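Local coordinates for alcohol dehydrogenase superfamily protein (Novosphingobium aromaticivorans, PDB 3GAZ) that probably works as an NADP-dependent oxidoreductase of the medium-chain alcohol dehydrogenase superfamily, at residues Ala138-Gly141 and Leu142-Ala146; Pro227-Asp230 and Ala231-Ala235; Ala309-Gly312 and Ser313-Ala317. One frame throughout, in Å; residues are numbered along the deposited sequence.

Contact 1 of 3, residues Ala138-Gly141 and Leu142-Ala146; sequences AWEG and LVDRA
V143 lies under the indole of W139, one helical turn on. Its CG2 methyl sits 3.7 Å from the centroid of the W139 six-membered ring, 12° off the ring normal, a CH-pi contact over the face. CG1 of V143 reaches the same face closer to NE1. The indole stands there because W139 CG is anti to the backbone N (chi1 -174°), which turns the ring along the helix over V143.

A water and the D144 carboxylate meet the indole at its edge. The water lies in the ring plane 2.8 Å from W139 NE1, accepts its N-H and donates to OD1 of D144. The carboxylate stands steeply to the ring, with the planes 77° apart. Its other oxygen, OD2, is hydrogen-bonded to NE2 of H280. OD2 also comes to 4.4 Å from OE2 of E140, a pair of like charges. The H280 bond, and one between T268 OG1 and E140 OE1, probably ease that repulsion.

These residues form the last turns of helix 132-145, which packs against the Rossmann-type domain, the part that probably binds NADP. A138 meets helix 162-173, L142 meets strand 217-222, and W139 touches M284 of helix 278-293.

The backbone bonds change spacing. L142 N bonds to A138 O (3.0 Å), and V143 N to W139 O (2.8 Å). D144 N adds a weak bond to W139 O. R145 N reaches back five residues to E140 O (2.9 Å), and A146 N does the same to G141 O (3.0 Å). This is a pi-type turn at the C-terminal end.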
ATOM      1  N   ALA A 138     -20.320   6.865  -7.190  1.00 14.80           N
ATOM      2  CA  ALA A 138     -21.563   7.073  -7.929  1.00 13.46           C
ATOM      3  C   ALA A 138     -21.294   7.377  -9.400  1.00 13.57           C
ATOM      4  O   ALA A 138     -21.992   6.879 -10.291  1.00 14.50           O
ATOM      5  CB  ALA A 138     -22.348   8.220  -7.307  1.00 12.60           C
ATOM      6  N   TRP A 139     -20.278   8.194  -9.650  1.00 13.72           N
ATOM      7  CA  TRP A 139     -19.922   8.590 -11.010  1.00 13.73           C
ATOM      8  C   TRP A 139     -19.373   7.444 -11.860  1.00 15.11           C
ATOM      9  O   TRP A 139     -19.728   7.310 -13.036  1.00 14.41           O
ATOM     10  CB  TRP A 139     -18.902   9.727 -10.967  1.00 14.69           C
ATOM     11  CG  TRP A 139     -18.574  10.300 -12.312  1.00 16.08           C
ATOM     12  CD1 TRP A 139     -17.679   9.813 -13.224  1.00 16.30           C
ATOM     13  CD2 TRP A 139     -19.159  11.465 -12.906  1.00 17.14           C
ATOM     14  NE1 TRP A 139     -17.670  10.608 -14.351  1.00 18.12           N
ATOM     15  CE2 TRP A 139     -18.567  11.629 -14.180  1.00 17.56           C
ATOM     16  CE3 TRP A 139     -20.124  12.390 -12.482  1.00 17.67           C
ATOM     17  CZ2 TRP A 139     -18.914  12.681 -15.039  1.00 19.32           C
ATOM     18  CZ3 TRP A 139     -20.469  13.439 -13.338  1.00 18.41           C
ATOM     19  CH2 TRP A 139     -19.861  13.573 -14.601  1.00 18.51           C
ATOM     20  N   GLU A 140     -18.508   6.618 -11.281  1.00 14.11           N
ATOM     21  CA  GLU A 140     -17.944   5.515 -12.047  1.00 14.82           C
ATOM     22  C   GLU A 140     -19.035   4.563 -12.507  1.00 14.90           C
ATOM     23  O   GLU A 140     -18.946   3.990 -13.588  1.00 13.28           O
ATOM     24  CB  GLU A 140     -16.903   4.748 -11.228  1.00 17.08           C
ATOM     25  CG  GLU A 140     -15.749   5.611 -10.747  1.00 21.39           C
ATOM     26  CD  GLU A 140     -14.511   4.802 -10.409  1.00 25.15           C
ATOM     27  OE1 GLU A 140     -14.645   3.715  -9.802  1.00 23.70           O
ATOM     28  OE2 GLU A 140     -13.399   5.267 -10.747  1.00 28.79           O
ATOM     29  N   GLY A 141     -20.069   4.404 -11.686  1.00 13.84           N
ATOM     30  CA  GLY A 141     -21.149   3.506 -12.042  1.00 15.52           C
ATOM     31  C   GLY A 141     -22.124   4.094 -13.040  1.00 16.12           C
ATOM     32  O   GLY A 141     -22.442   3.472 -14.060  1.00 15.38           O
ATOM     33  N   LEU A 142     -22.588   5.304 -12.751  1.00 16.61           N
ATOM     34  CA  LEU A 142     -23.559   5.987 -13.598  1.00 17.12           C
ATOM     35  C   LEU A 142     -23.028   6.515 -14.923  1.00 18.13           C
ATOM     36  O   LEU A 142     -23.735   6.482 -15.929  1.00 16.76           O
ATOM     37  CB  LEU A 142     -24.186   7.156 -12.837  1.00 16.42           C
ATOM     38  CG  LEU A 142     -25.016   6.850 -11.591  1.00 17.04           C
ATOM     39  CD1 LEU A 142     -25.367   8.161 -10.889  1.00 13.88           C
ATOM     40  CD2 LEU A 142     -26.268   6.080 -11.981  1.00 18.38           C
ATOM     41  N   VAL A 143     -21.797   7.015 -14.923  1.00 16.60           N
ATOM     42  CA  VAL A 143     -21.230   7.585 -16.139  1.00 18.31           C
ATOM     43  C   VAL A 143     -20.204   6.695 -16.835  1.00 19.02           C
ATOM     44  O   VAL A 143     -20.416   6.284 -17.975  1.00 18.62           O
ATOM     45  CB  VAL A 143     -20.605   8.967 -15.846  1.00 18.69           C
ATOM     46  CG1 VAL A 143     -20.081   9.595 -17.133  1.00 20.50           C
ATOM     47  CG2 VAL A 143     -21.647   9.871 -15.195  1.00 17.92           C
ATOM     48  N   ASP A 144     -19.100   6.394 -16.158  1.00 19.14           N
ATOM     49  CA  ASP A 144     -18.068   5.554 -16.755  1.00 20.42           C
ATOM     50  C   ASP A 144     -18.598   4.203 -17.246  1.00 20.49           C
ATOM     51  O   ASP A 144     -18.367   3.823 -18.393  1.00 19.41           O
ATOM     52  CB  ASP A 144     -16.916   5.325 -15.768  1.00 21.14           C
ATOM     53  CG  ASP A 144     -16.162   6.604 -15.439  1.00 23.56           C
ATOM     54  OD1 ASP A 144     -16.111   7.504 -16.299  1.00 26.05           O
ATOM     55  OD2 ASP A 144     -15.604   6.706 -14.325  1.00 27.28           O
ATOM     56  N   ARG A 145     -19.305   3.473 -16.389  1.00 19.15           N
ATOM     57  CA  ARG A 145     -19.826   2.173 -16.789  1.00 19.89           C
ATOM     58  C   ARG A 145     -21.154   2.217 -17.559  1.00 22.04           C
ATOM     59  O   ARG A 145     -21.260   1.654 -18.647  1.00 22.23           O
ATOM     60  CB  ARG A 145     -19.991   1.262 -15.566  1.00 21.08           C
ATOM     61  CG  ARG A 145     -18.689   0.843 -14.872  1.00 19.76           C
ATOM     62  CD  ARG A 145     -17.795  -0.011 -15.771  1.00 21.03           C
ATOM     63  NE  ARG A 145     -16.996   0.788 -16.700  1.00 21.41           N
ATOM     64  CZ  ARG A 145     -15.974   1.559 -16.336  1.00 21.77           C
ATOM     65  NH1 ARG A 145     -15.618   1.636 -15.059  1.00 20.97           N
ATOM     66  NH2 ARG A 145     -15.311   2.256 -17.248  1.00 21.75           N
ATOM     67  N   ALA A 146     -22.159   2.894 -17.008  1.00 21.41           N
ATOM     68  CA  ALA A 146     -23.474   2.937 -17.646  1.00 23.37           C
ATOM     69  C   ALA A 146     -23.748   4.078 -18.617  1.00 23.30           C
ATOM     70  O   ALA A 146     -24.699   4.003 -19.394  1.00 23.05           O
ATOM     71  CB  ALA A 146     -24.562   2.912 -16.574  1.00 22.19           C
TER
HETATM   72  O   HOH W   1     -16.188  10.274 -16.720  1.00 28.44           O

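Contact 2 of 3, residues Pro227-Asp230 and Ala231-Ala235; sequences PVLD and ASFSA
P227 O accepts A231 N at 3.0 Å, and the same i to i+4 pattern runs on through S232 to V228, F233 to L229 and S234 to D230, a regular alpha helix from its first turn. The longest of these bonds is S234 N to D230 O, 3.2 Å.

S232 adds a second grip on V228 O. Its OG donates to that oxygen at 2.8 Å, while S232 N bonds to it at 3.0 Å from the opposite face of the carbonyl plane. The hydroxyl folds back because OG lies beside the backbone N (chi1 -61°). The bond takes up a polar group on a buried side chain. OG also has a weak bond to NE2 of Q157.

Helix 227-235 follows strand 217-222 and leads to strand 240-244, a beta-alpha-beta crossover of the Rossmann-type domain. S232 touches V220 and D222 of the first strand and V242 of the second.

L229 and F233 make the apolar contact, crossing at a slant. CD1 of L229 meets CE1 of F233 at 3.7 Å, and CG of L229 lies 4.0 Å from CZ of F233. The carbonyl oxygen L229 O is 3.5 Å above one face of the F233 ring, offset toward its rim. Both side chains rest on V242. Beyond them, F233 touches L253 and L229 touches H251.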
ATOM      1  N   PRO A 227     -28.732  -9.173  -1.208  1.00 20.82           N
ATOM      2  CA  PRO A 227     -30.065  -9.392  -1.784  1.00 19.42           C
ATOM      3  C   PRO A 227     -30.552  -8.210  -2.617  1.00 18.26           C
ATOM      4  O   PRO A 227     -31.355  -8.376  -3.535  1.00 18.56           O
ATOM      5  CB  PRO A 227     -30.942  -9.616  -0.554  1.00 22.53           C
ATOM      6  CG  PRO A 227     -29.983 -10.215   0.445  1.00 22.86           C
ATOM      7  CD  PRO A 227     -28.757  -9.352   0.255  1.00 21.60           C
ATOM      8  N   VAL A 228     -30.071  -7.014  -2.294  1.00 17.47           N
ATOM      9  CA  VAL A 228     -30.484  -5.822  -3.026  1.00 17.01           C
ATOM     10  C   VAL A 228     -30.013  -5.895  -4.481  1.00 16.77           C
ATOM     11  O   VAL A 228     -30.652  -5.341  -5.380  1.00 13.45           O
ATOM     12  CB  VAL A 228     -29.928  -4.533  -2.363  1.00 17.96           C
ATOM     13  CG1 VAL A 228     -30.410  -3.310  -3.122  1.00 15.76           C
ATOM     14  CG2 VAL A 228     -30.383  -4.462  -0.900  1.00 18.95           C
ATOM     15  N   LEU A 229     -28.893  -6.576  -4.711  1.00 15.44           N
ATOM     16  CA  LEU A 229     -28.379  -6.709  -6.072  1.00 16.52           C
ATOM     17  C   LEU A 229     -29.309  -7.630  -6.858  1.00 17.33           C
ATOM     18  O   LEU A 229     -29.599  -7.389  -8.036  1.00 18.09           O
ATOM     19  CB  LEU A 229     -26.955  -7.272  -6.061  1.00 16.24           C
ATOM     20  CG  LEU A 229     -26.346  -7.509  -7.445  1.00 15.58           C
ATOM     21  CD1 LEU A 229     -26.459  -6.241  -8.284  1.00 18.87           C
ATOM     22  CD2 LEU A 229     -24.890  -7.929  -7.294  1.00 16.32           C
ATOM     23  N   ASP A 230     -29.783  -8.688  -6.206  1.00 17.82           N
ATOM     24  CA  ASP A 230     -30.705  -9.615  -6.859  1.00 18.22           C
ATOM     25  C   ASP A 230     -31.987  -8.859  -7.216  1.00 17.45           C
ATOM     26  O   ASP A 230     -32.553  -9.042  -8.289  1.00 17.10           O
ATOM     27  CB  ASP A 230     -31.041 -10.788  -5.933  1.00 18.54           C
ATOM     28  CG  ASP A 230     -29.823 -11.615  -5.575  1.00 20.96           C
ATOM     29  OD1 ASP A 230     -29.126 -12.078  -6.500  1.00 22.55           O
ATOM     30  OD2 ASP A 230     -29.566 -11.802  -4.368  1.00 22.53           O
ATOM     31  N   ALA A 231     -32.442  -8.004  -6.305  1.00 17.81           N
ATOM     32  CA  ALA A 231     -33.649  -7.222  -6.542  1.00 16.78           C
ATOM     33  C   ALA A 231     -33.423  -6.284  -7.727  1.00 16.04           C
ATOM     34  O   ALA A 231     -34.341  -6.003  -8.495  1.00 14.34           O
ATOM     35  CB  ALA A 231     -34.011  -6.421  -5.286  1.00 18.31           C
ATOM     36  N   SER A 232     -32.189  -5.811  -7.871  1.00 14.74           N
ATOM     37  CA  SER A 232     -31.837  -4.913  -8.964  1.00 14.17           C
ATOM     38  C   SER A 232     -31.952  -5.644 -10.300  1.00 14.91           C
ATOM     39  O   SER A 232     -32.390  -5.070 -11.297  1.00 14.26           O
ATOM     40  CB  SER A 232     -30.410  -4.388  -8.777  1.00 12.73           C
ATOM     41  OG  SER A 232     -30.297  -3.655  -7.564  1.00 14.91           O
ATOM     42  N   PHE A 233     -31.544  -6.909 -10.319  1.00 15.76           N
ATOM     43  CA  PHE A 233     -31.630  -7.703 -11.539  1.00 15.94           C
ATOM     44  C   PHE A 233     -33.107  -7.857 -11.892  1.00 17.10           C
ATOM     45  O   PHE A 233     -33.472  -7.967 -13.059  1.00 15.36           O
ATOM     46  CB  PHE A 233     -31.022  -9.096 -11.335  1.00 15.42           C
ATOM     47  CG  PHE A 233     -29.516  -9.110 -11.192  1.00 14.79           C
ATOM     48  CD1 PHE A 233     -28.746  -7.998 -11.517  1.00 14.92           C
ATOM     49  CD2 PHE A 233     -28.866 -10.275 -10.796  1.00 15.45           C
ATOM     50  CE1 PHE A 233     -27.346  -8.046 -11.446  1.00 15.21           C
ATOM     51  CE2 PHE A 233     -27.469 -10.333 -10.721  1.00 16.94           C
ATOM     52  CZ  PHE A 233     -26.711  -9.218 -11.054  1.00 13.94           C
ATOM     53  N   SER A 234     -33.949  -7.866 -10.866  1.00 17.07           N
ATOM     54  CA  SER A 234     -35.385  -8.021 -11.056  1.00 18.56           C
ATOM     55  C   SER A 234     -36.060  -6.747 -11.579  1.00 18.09           C
ATOM     56  O   SER A 234     -37.011  -6.817 -12.360  1.00 18.97           O
ATOM     57  CB  SER A 234     -36.026  -8.455  -9.733  1.00 21.18           C
ATOM     58  OG  SER A 234     -37.420  -8.640  -9.877  1.00 27.41           O
ATOM     59  N   ALA A 235     -35.552  -5.590 -11.169  1.00 16.75           N
ATOM     60  CA  ALA A 235     -36.121  -4.303 -11.574  1.00 14.20           C
ATOM     61  C   ALA A 235     -35.632  -3.739 -12.909  1.00 14.14           C
ATOM     62  O   ALA A 235     -36.264  -2.844 -13.471  1.00 13.84           O
ATOM     63  CB  ALA A 235     -35.872  -3.274 -10.473  1.00 16.16           C
TER

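Contact 3 of 3, residues Ala309-Gly312 and Ser313-Ala317; sequences AEIG and SAYDA
I311 and Y315 lie side by side and point the same way, one turn apart. The methyl CG2 of I311 meets the phenol ring of Y315 at CE2 (3.5 Å) and CD2 (3.7 Å). With CG beside the backbone N (chi1 -77°), the Y315 ring comes alongside I311 and turns these two carbons to that methyl. I311 O also lies 3.3 Å from Y315 CD2.

On another side of the helix, D316 turns back to G312. A water donates to G312 O (2.7 Å) and to OD1 of D316 (3.1 Å), and so bridges carbonyl and carboxylate. G312 O also accepts D316 N.

The backbone holds these groups in place. A314 N bonds to E310 O at 3.0 Å in the carbonyl plane, and Y315 N bonds to I311 O. E310 stands at the N-cap position, and its OE1 reaches past the helix start to S307 N. The Y315 hydroxyl is hydrogen-bonded to D48 OD2 and H105 NE2, so the buried ring is fixed at its far end too. With an alanine here, the D48 carboxylate and H105 would probably lose the hydroxyl they share, and the CG2 methyl of I311 its ring neighbour.

Helix 311-319 is the crossover of a beta-alpha-beta unit between the parallel strands 306-307 and 332-334. S313, A314 and A317 pack on F306 of the first strand. I311 touches F20 of strand 20-26, and D316 faces the loop with R321, N322 and V324.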
ATOM      1  N   ALA A 309     -10.019  14.351  18.282  1.00 18.87           N
ATOM      2  CA  ALA A 309      -9.946  13.582  19.522  1.00 17.14           C
ATOM      3  C   ALA A 309     -11.184  12.716  19.780  1.00 17.19           C
ATOM      4  O   ALA A 309     -11.203  11.924  20.725  1.00 16.82           O
ATOM      5  CB  ALA A 309      -9.723  14.529  20.706  1.00 18.76           C
ATOM      6  N   GLU A 310     -12.202  12.840  18.931  1.00 15.74           N
ATOM      7  CA  GLU A 310     -13.441  12.080  19.116  1.00 16.08           C
ATOM      8  C   GLU A 310     -13.760  11.171  17.927  1.00 17.48           C
ATOM      9  O   GLU A 310     -14.925  10.893  17.640  1.00 16.37           O
ATOM     10  CB  GLU A 310     -14.595  13.064  19.347  1.00 16.88           C
ATOM     11  CG  GLU A 310     -14.253  14.139  20.374  1.00 18.73           C
ATOM     12  CD  GLU A 310     -15.224  15.310  20.381  1.00 20.78           C
ATOM     13  OE1 GLU A 310     -15.558  15.835  19.296  1.00 18.84           O
ATOM     14  OE2 GLU A 310     -15.635  15.721  21.485  1.00 24.32           O
ATOM     15  N   ILE A 311     -12.721  10.694  17.249  1.00 15.87           N
ATOM     16  CA  ILE A 311     -12.905   9.845  16.080  1.00 14.94           C
ATOM     17  C   ILE A 311     -13.606   8.529  16.396  1.00 15.13           C
ATOM     18  O   ILE A 311     -14.410   8.051  15.597  1.00 15.96           O
ATOM     19  CB  ILE A 311     -11.544   9.607  15.371  1.00 15.47           C
ATOM     20  CG1 ILE A 311     -10.966  10.962  14.946  1.00 13.45           C
ATOM     21  CG2 ILE A 311     -11.724   8.709  14.151  1.00 13.87           C
ATOM     22  CD1 ILE A 311      -9.619  10.894  14.243  1.00 15.77           C
ATOM     23  N   GLY A 312     -13.318   7.944  17.555  1.00 16.96           N
ATOM     24  CA  GLY A 312     -13.986   6.706  17.924  1.00 15.94           C
ATOM     25  C   GLY A 312     -15.491   6.923  17.981  1.00 16.39           C
ATOM     26  O   GLY A 312     -16.274   6.089  17.512  1.00 16.20           O
ATOM     27  N   SER A 313     -15.899   8.052  18.554  1.00 16.56           N
ATOM     28  CA  SER A 313     -17.317   8.391  18.658  1.00 18.28           C
ATOM     29  C   SER A 313     -17.891   8.671  17.273  1.00 17.11           C
ATOM     30  O   SER A 313     -19.048   8.362  16.998  1.00 17.05           O
ATOM     31  CB  SER A 313     -17.515   9.625  19.547  1.00 19.29           C
ATOM     32  OG  SER A 313     -17.118   9.364  20.882  1.00 24.24           O
ATOM     33  N   ALA A 314     -17.079   9.262  16.401  1.00 17.94           N
ATOM     34  CA  ALA A 314     -17.538   9.564  15.050  1.00 16.09           C
ATOM     35  C   ALA A 314     -17.947   8.283  14.327  1.00 17.72           C
ATOM     36  O   ALA A 314     -18.995   8.236  13.679  1.00 17.82           O
ATOM     37  CB  ALA A 314     -16.447  10.283  14.274  1.00 17.03           C
ATOM     38  N   TYR A 315     -17.130   7.235  14.439  1.00 15.47           N
ATOM     39  CA  TYR A 315     -17.462   5.982  13.775  1.00 15.60           C
ATOM     40  C   TYR A 315     -18.601   5.228  14.450  1.00 17.12           C
ATOM     41  O   TYR A 315     -19.293   4.449  13.798  1.00 16.70           O
ATOM     42  CB  TYR A 315     -16.222   5.096  13.636  1.00 14.46           C
ATOM     43  CG  TYR A 315     -15.333   5.576  12.507  1.00 14.32           C
ATOM     44  CD1 TYR A 315     -15.717   5.414  11.174  1.00 14.09           C
ATOM     45  CD2 TYR A 315     -14.165   6.281  12.772  1.00 13.73           C
ATOM     46  CE1 TYR A 315     -14.958   5.956  10.133  1.00 14.01           C
ATOM     47  CE2 TYR A 315     -13.399   6.827  11.742  1.00 14.29           C
ATOM     48  CZ  TYR A 315     -13.799   6.664  10.429  1.00 13.63           C
ATOM     49  OH  TYR A 315     -13.052   7.226   9.420  1.00 14.05           O
ATOM     50  N   ASP A 316     -18.800   5.445  15.748  1.00 17.03           N
ATOM     51  CA  ASP A 316     -19.917   4.789  16.422  1.00 19.12           C
ATOM     52  C   ASP A 316     -21.169   5.318  15.743  1.00 18.48           C
ATOM     53  O   ASP A 316     -22.171   4.615  15.617  1.00 18.38           O
ATOM     54  CB  ASP A 316     -19.982   5.153  17.907  1.00 22.33           C
ATOM     55  CG  ASP A 316     -18.941   4.434  18.732  1.00 25.27           C
ATOM     56  OD1 ASP A 316     -18.629   3.266  18.415  1.00 26.63           O
ATOM     57  OD2 ASP A 316     -18.451   5.035  19.710  1.00 28.59           O
ATOM     58  N   ALA A 317     -21.096   6.573  15.313  1.00 17.30           N
ATOM     59  CA  ALA A 317     -22.213   7.223  14.639  1.00 18.43           C
ATOM     60  C   ALA A 317     -22.346   6.699  13.210  1.00 19.86           C
ATOM     61  O   ALA A 317     -23.454   6.436  12.731  1.00 18.28           O
ATOM     62  CB  ALA A 317     -22.001   8.739  14.636  1.00 20.38           C
TER
HETATM   63  O   HOH W   2     -15.519   3.554  18.223  1.00 35.84           O

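Each contact lies within a single helix and is partly buried, with a covered aromatic ring against an aliphatic side chain. Contact 1 lies nearest the middle of the chain, about 13 Å centre to centre; contacts 3 and 2 lie further out, at about 18 and 21 Å. Contacts 1 and 2 both pack on the parallel Rossmann-type sheet, probably the cofactor-binding part, and share strand 217-222. Contact 3 crosses between strands 306-307 and 332-334 of the mixed sheet, across the chain's centre from contact 1. Only contact 1 has a methyl centred over a ring face. Waters bridge polar groups in contacts 1 and 3, whereas contact 2 pairs a serine hydroxyl directly with a carbonyl.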